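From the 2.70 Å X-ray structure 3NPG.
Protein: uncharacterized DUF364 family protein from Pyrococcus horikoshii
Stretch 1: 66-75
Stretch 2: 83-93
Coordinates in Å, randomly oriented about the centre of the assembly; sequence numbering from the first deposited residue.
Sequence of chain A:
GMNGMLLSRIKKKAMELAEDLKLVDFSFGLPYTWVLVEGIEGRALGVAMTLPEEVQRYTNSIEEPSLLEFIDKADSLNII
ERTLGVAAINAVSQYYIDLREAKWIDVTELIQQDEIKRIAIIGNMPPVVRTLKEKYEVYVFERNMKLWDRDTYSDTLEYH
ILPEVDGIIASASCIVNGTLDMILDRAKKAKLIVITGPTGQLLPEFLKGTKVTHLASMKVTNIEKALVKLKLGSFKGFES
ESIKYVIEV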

ATOM      1  N   SER A  66       8.509  22.486 -22.348  1.00 33.16           N
ATOM      2  CA  SER A  66       8.784  23.914 -22.200  1.00 32.23           C
ATOM      3  C   SER A  66       8.242  24.383 -20.857  1.00 33.60           C
ATOM      4  O   SER A  66       7.455  23.668 -20.232  1.00 32.67           O
ATOM      5  CB  SER A  66       8.149  24.710 -23.337  1.00 36.34           C
ATOM      6  OG  SER A  66       6.754  24.882 -23.145  1.00 43.18           O
ATOM      7  N   LEU A  67       8.666  25.563 -20.401  1.00 29.17           N
ATOM      8  CA  LEU A  67       8.225  26.093 -19.113  1.00 28.20           C
ATOM      9  C   LEU A  67       6.707  26.371 -19.097  1.00 33.58           C
ATOM     10  O   LEU A  67       6.026  25.974 -18.154  1.00 32.67           O
ATOM     11  CB  LEU A  67       9.025  27.355 -18.753  1.00 27.90           C
ATOM     12  CG  LEU A  67       8.794  27.946 -17.366  1.00 31.62           C
ATOM     13  CD1 LEU A  67       8.944  26.888 -16.275  1.00 31.60           C
ATOM     14  CD2 LEU A  67       9.733  29.075 -17.112  1.00 32.91           C
ATOM     15  N   LEU A  68       6.174  26.987 -20.174  1.00 31.45           N
ATOM     16  CA  LEU A  68       4.738  27.290 -20.272  1.00 31.32           C
ATOM     17  C   LEU A  68       3.886  26.017 -20.397  1.00 34.11           C
ATOM     18  O   LEU A  68       2.788  25.963 -19.842  1.00 33.51           O
ATOM     19  CB  LEU A  68       4.462  28.250 -21.446  1.00 32.30           C
ATOM     20  CG  LEU A  68       4.996  29.685 -21.275  1.00 37.12           C
ATOM     21  CD1 LEU A  68       4.980  30.430 -22.589  1.00 38.25           C
ATOM     22  CD2 LEU A  68       4.206  30.444 -20.218  1.00 39.09           C
ATOM     23  N   GLU A  69       4.408  24.983 -21.106  1.00 30.81           N
ATOM     24  CA  GLU A  69       3.720  23.689 -21.272  1.00 30.12           C
ATOM     25  C   GLU A  69       3.620  22.963 -19.926  1.00 31.48           C
ATOM     26  O   GLU A  69       2.560  22.425 -19.596  1.00 31.06           O
ATOM     27  CB  GLU A  69       4.460  22.810 -22.309  1.00 32.02           C
ATOM     28  CG  GLU A  69       3.785  21.474 -22.607  1.00 43.83           C
ATOM     29  CD  GLU A  69       2.576  21.537 -23.524  1.00 62.97           C
ATOM     30  OE1 GLU A  69       2.523  22.448 -24.382  1.00 68.65           O
ATOM     31  OE2 GLU A  69       1.720  20.627 -23.436  1.00 46.58           O
ATOM     32  N   PHE A  70       4.716  22.986 -19.130  1.00 26.20           N
ATOM     33  CA  PHE A  70       4.744  22.364 -17.803  1.00 24.53           C
ATOM     34  C   PHE A  70       3.733  23.009 -16.874  1.00 27.98           C
ATOM     35  O   PHE A  70       2.917  22.305 -16.282  1.00 27.70           O
ATOM     36  CB  PHE A  70       6.160  22.440 -17.188  1.00 25.68           C
ATOM     37  CG  PHE A  70       7.154  21.405 -17.690  1.00 27.30           C
ATOM     38  CD1 PHE A  70       6.762  20.410 -18.581  1.00 30.65           C
ATOM     39  CD2 PHE A  70       8.469  21.406 -17.240  1.00 29.10           C
ATOM     40  CE1 PHE A  70       7.673  19.458 -19.035  1.00 31.72           C
ATOM     41  CE2 PHE A  70       9.379  20.450 -17.694  1.00 32.14           C
ATOM     42  CZ  PHE A  70       8.977  19.483 -18.589  1.00 30.63           C
ATOM     43  N   ILE A  71       3.741  24.368 -16.791  1.00 24.68           N
ATOM     44  CA  ILE A  71       2.830  25.131 -15.916  1.00 24.26           C
ATOM     45  C   ILE A  71       1.356  24.927 -16.298  1.00 27.67           C
ATOM     46  O   ILE A  71       0.507  24.832 -15.413  1.00 26.17           O
ATOM     47  CB  ILE A  71       3.223  26.649 -15.856  1.00 27.51           C
ATOM     48  CG1 ILE A  71       4.696  26.824 -15.408  1.00 27.27           C
ATOM     49  CG2 ILE A  71       2.273  27.432 -14.931  1.00 28.32           C
ATOM     50  CD1 ILE A  71       5.272  28.216 -15.644  1.00 30.23           C
ATOM     51  N   ASP A  72       1.057  24.830 -17.606  1.00 25.08           N
ATOM     52  CA  ASP A  72      -0.317  24.616 -18.072  1.00 25.57           C
ATOM     53  C   ASP A  72      -0.867  23.261 -17.590  1.00 29.68           C
ATOM     54  O   ASP A  72      -2.069  23.134 -17.356  1.00 29.90           O
ATOM     55  CB  ASP A  72      -0.391  24.714 -19.606  1.00 28.21           C
ATOM     56  CG  ASP A  72      -1.801  24.595 -20.156  1.00 40.02           C
ATOM     57  OD1 ASP A  72      -2.695  25.311 -19.656  1.00 41.03           O
ATOM     58  OD2 ASP A  72      -2.007  23.786 -21.088  1.00 46.47           O
ATOM     59  N   LYS A  73       0.025  22.268 -17.403  1.00 25.74           N
ATOM     60  CA  LYS A  73      -0.355  20.919 -16.978  1.00 25.35           C
ATOM     61  C   LYS A  73      -0.358  20.754 -15.439  1.00 28.55           C
ATOM     62  O   LYS A  73      -0.373  19.628 -14.949  1.00 28.44           O
ATOM     63  CB  LYS A  73       0.570  19.869 -17.632  1.00 27.67           C
ATOM     64  CG  LYS A  73       0.512  19.856 -19.167  1.00 30.01           C
ATOM     65  CD  LYS A  73      -0.736  19.173 -19.688  1.00 30.87           C
ATOM     66  CE  LYS A  73      -0.822  19.226 -21.185  1.00 37.44           C
ATOM     67  NZ  LYS A  73       0.267  18.449 -21.826  1.00 47.99           N
ATOM     68  N   ALA A  74      -0.375  21.875 -14.687  1.00 23.97           N
ATOM     69  CA  ALA A  74      -0.393  21.830 -13.222  1.00 22.77           C
ATOM     70  C   ALA A  74      -1.741  21.353 -12.688  1.00 28.96           C
ATOM     71  O   ALA A  74      -1.786  20.711 -11.644  1.00 29.54           O
ATOM     72  CB  ALA A  74      -0.062  23.192 -12.652  1.00 22.90           C
ATOM     73  N   ASP A  75      -2.843  21.671 -13.399  1.00 25.78           N
ATOM     74  CA  ASP A  75      -4.189  21.261 -12.980  1.00 25.56           C
ATOM     75  C   ASP A  75      -4.651  19.987 -13.725  1.00 31.41           C
ATOM     76  O   ASP A  75      -5.860  19.736 -13.841  1.00 32.21           O
ATOM     77  CB  ASP A  75      -5.200  22.416 -13.164  1.00 27.42           C
ATOM     78  CG  ASP A  75      -5.308  22.940 -14.589  1.00 38.03           C
ATOM     79  OD1 ASP A  75      -4.390  22.669 -15.396  1.00 39.23           O
ATOM     80  OD2 ASP A  75      -6.286  23.659 -14.882  1.00 43.66           O
ATOM     81  N   THR A  83       2.848  17.233 -10.878  1.00 21.57           N
ATOM     82  CA  THR A  83       4.110  17.367 -10.140  1.00 21.15           C
ATOM     83  C   THR A  83       5.145  18.175 -10.939  1.00 25.21           C
ATOM     84  O   THR A  83       5.752  19.095 -10.390  1.00 23.96           O
ATOM     85  CB  THR A  83       4.630  15.989  -9.700  1.00 28.02           C
ATOM     86  OG1 THR A  83       3.540  15.227  -9.168  1.00 27.45           O
ATOM     87  CG2 THR A  83       5.738  16.094  -8.668  1.00 26.28           C
ATOM     88  N   LEU A  84       5.280  17.887 -12.260  1.00 23.16           N
ATOM     89  CA  LEU A  84       6.187  18.644 -13.144  1.00 23.18           C
ATOM     90  C   LEU A  84       5.721  20.107 -13.293  1.00 27.77           C
ATOM     91  O   LEU A  84       6.554  21.015 -13.392  1.00 27.50           O
ATOM     92  CB  LEU A  84       6.291  17.972 -14.526  1.00 23.40           C
ATOM     93  CG  LEU A  84       7.253  16.779 -14.622  1.00 27.71           C
ATOM     94  CD1 LEU A  84       6.898  15.884 -15.798  1.00 28.16           C
ATOM     95  CD2 LEU A  84       8.704  17.243 -14.727  1.00 29.15           C
ATOM     96  N   GLY A  85       4.395  20.313 -13.270  1.00 23.54           N
ATOM     97  CA  GLY A  85       3.791  21.639 -13.348  1.00 22.61           C
ATOM     98  C   GLY A  85       4.015  22.472 -12.099  1.00 24.89           C
ATOM     99  O   GLY A  85       4.382  23.645 -12.192  1.00 24.28           O
ATOM    100  N   VAL A  86       3.798  21.865 -10.916  1.00 20.56           N
ATOM    101  CA  VAL A  86       4.036  22.525  -9.623  1.00 19.54           C
ATOM    102  C   VAL A  86       5.538  22.835  -9.440  1.00 22.66           C
ATOM    103  O   VAL A  86       5.887  23.937  -9.017  1.00 21.71           O
ATOM    104  CB  VAL A  86       3.460  21.695  -8.444  1.00 23.10           C
ATOM    105  CG1 VAL A  86       3.905  22.258  -7.099  1.00 22.52           C
ATOM    106  CG2 VAL A  86       1.937  21.622  -8.522  1.00 23.13           C
ATOM    107  N   ALA A  87       6.427  21.886  -9.837  1.00 19.73           N
ATOM    108  CA  ALA A  87       7.884  22.103  -9.789  1.00 19.60           C
ATOM    109  C   ALA A  87       8.288  23.273 -10.689  1.00 24.17           C
ATOM    110  O   ALA A  87       9.176  24.042 -10.334  1.00 23.60           O
ATOM    111  CB  ALA A  87       8.620  20.840 -10.209  1.00 20.33           C
ATOM    112  N   ALA A  88       7.588  23.436 -11.834  1.00 22.43           N
ATOM    113  CA  ALA A  88       7.823  24.543 -12.766  1.00 22.57           C
ATOM    114  C   ALA A  88       7.301  25.865 -12.197  1.00 26.58           C
ATOM    115  O   ALA A  88       7.949  26.896 -12.369  1.00 27.52           O
ATOM    116  CB  ALA A  88       7.166  24.252 -14.104  1.00 23.60           C
ATOM    117  N   ILE A  89       6.124  25.838 -11.514  1.00 22.56           N
ATOM    118  CA  ILE A  89       5.568  27.034 -10.851  1.00 22.76           C
ATOM    119  C   ILE A  89       6.531  27.498  -9.753  1.00 25.45           C
ATOM    120  O   ILE A  89       6.807  28.693  -9.637  1.00 25.89           O
ATOM    121  CB  ILE A  89       4.129  26.763 -10.287  1.00 26.34           C
ATOM    122  CG1 ILE A  89       3.122  26.530 -11.424  1.00 26.99           C
ATOM    123  CG2 ILE A  89       3.664  27.915  -9.363  1.00 28.11           C
ATOM    124  CD1 ILE A  89       1.782  26.001 -10.974  1.00 32.78           C
ATOM    125  N   ASN A  90       7.091  26.535  -8.990  1.00 20.10           N
ATOM    126  CA  ASN A  90       8.069  26.815  -7.944  1.00 19.39           C
ATOM    127  C   ASN A  90       9.376  27.355  -8.530  1.00 24.11           C
ATOM    128  O   ASN A  90       9.989  28.239  -7.938  1.00 24.31           O
ATOM    129  CB  ASN A  90       8.330  25.566  -7.107  1.00 17.44           C
ATOM    130  CG  ASN A  90       7.139  25.127  -6.289  1.00 29.43           C
ATOM    131  OD1 ASN A  90       6.234  25.910  -5.981  1.00 23.16           O
ATOM    132  ND2 ASN A  90       7.128  23.869  -5.890  1.00 18.55           N
ATOM    133  N   ALA A  91       9.790  26.836  -9.711  1.00 20.78           N
ATOM    134  CA  ALA A  91      10.999  27.300 -10.397  1.00 20.67           C
ATOM    135  C   ALA A  91      10.881  28.776 -10.753  1.00 25.25           C
ATOM    136  O   ALA A  91      11.780  29.560 -10.435  1.00 25.18           O
ATOM    137  CB  ALA A  91      11.235  26.475 -11.651  1.00 21.39           C
ATOM    138  N   VAL A  92       9.728  29.169 -11.356  1.00 21.96           N
ATOM    139  CA  VAL A  92       9.437  30.565 -11.717  1.00 21.80           C
ATOM    140  C   VAL A  92       9.376  31.429 -10.445  1.00 25.37           C
ATOM    141  O   VAL A  92       9.921  32.533 -10.419  1.00 26.05           O
ATOM    142  CB  VAL A  92       8.118  30.666 -12.549  1.00 25.51           C
ATOM    143  CG1 VAL A  92       7.720  32.121 -12.781  1.00 25.81           C
ATOM    144  CG2 VAL A  92       8.250  29.923 -13.873  1.00 25.40           C
ATOM    145  N   SER A  93       8.766  30.884  -9.371  1.00 20.48           N
ATOM    146  CA  SER A  93       8.617  31.565  -8.088  1.00 19.80           C
ATOM    147  C   SER A  93       9.958  31.821  -7.419  1.00 23.88           C
ATOM    148  O   SER A  93      10.186  32.911  -6.916  1.00 24.24           O
ATOM    149  CB  SER A  93       7.723  30.754  -7.160  1.00 22.89           C
ATOM    150  OG  SER A  93       6.436  30.551  -7.722  1.00 31.89           O
TER

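Where two helices approach closely, small residues set the distance and larger side chains settle into the rotamers that the remaining space allows. The contact between residues 66-75 and 83-93 of this uncharacterized DUF364 family protein illustrates the principle. The helix axes come within 7.4 Å at an angle of 121° between their N-to-C directions, and no hydrogen bond joins the two stretches; the contact is one of apolar packing, burying 440 Å² in total.

The tightest point is G85. Its CA lies 3.1 Å from F70 O and 4.2 Å from A74 CA, so backbone meets backbone. A CB in the ideal position on G85 would point toward the first stretch and fall 2.7 Å from A74 CA and 2.9 Å from F70 O, both clashes. The absence of a side chain is therefore what accommodates this approach.

One helical turn later, A88 offers a single methyl that points toward the other helix and serves as a shared floor for three larger residues. Its CB lies 3.7 Å from F70 CB, 3.8 Å from I71 CG1 and 3.9 Å from L67 CD1. F70 also points toward the second stretch, and its chi1 of -80° (m) swings the ring away from A88 CB and toward L84, leaving the methyl at the ring edge. The ring reaches L84, itself m,t, with F70 CE2 4.4 Å from L84 CD2, a looser contact.

I71 leaves its helix sideways, yet its m,t conformation spreads its branches across the neighbouring helix: I71 CG2 packs 3.7 Å from I89 CG1, while I71 CD1 extends to 3.9 Å from V92 CG2. I89 has the same m,t rotamer and also starts sideways, but its end comes nearer, bringing I89 CD1 to 3.8 Å from A74 CB. L67 reaches across in the same way with a different rotamer: its CA-to-CB bond also points sideways, and in the t,p conformation its end comes nearer, with L67 CD2 3.7 Å from V92 CG2. The t rotamer of V92 presents that same CG2 methyl to both L67 and I71.

Polar side chains organise the first helix without bridging the contact. S66, with chi1 at 78° (p), caps the helix: E69 N donates to S66 OG at 3.1 Å. E69 in turn forms a salt bridge with K73, whose NZ lies 3.1 Å from E69 OE2; K73 starts sideways, but its end leads away from the second stretch. The cross-stretch packing itself is apolar and gathers around G85 and A88.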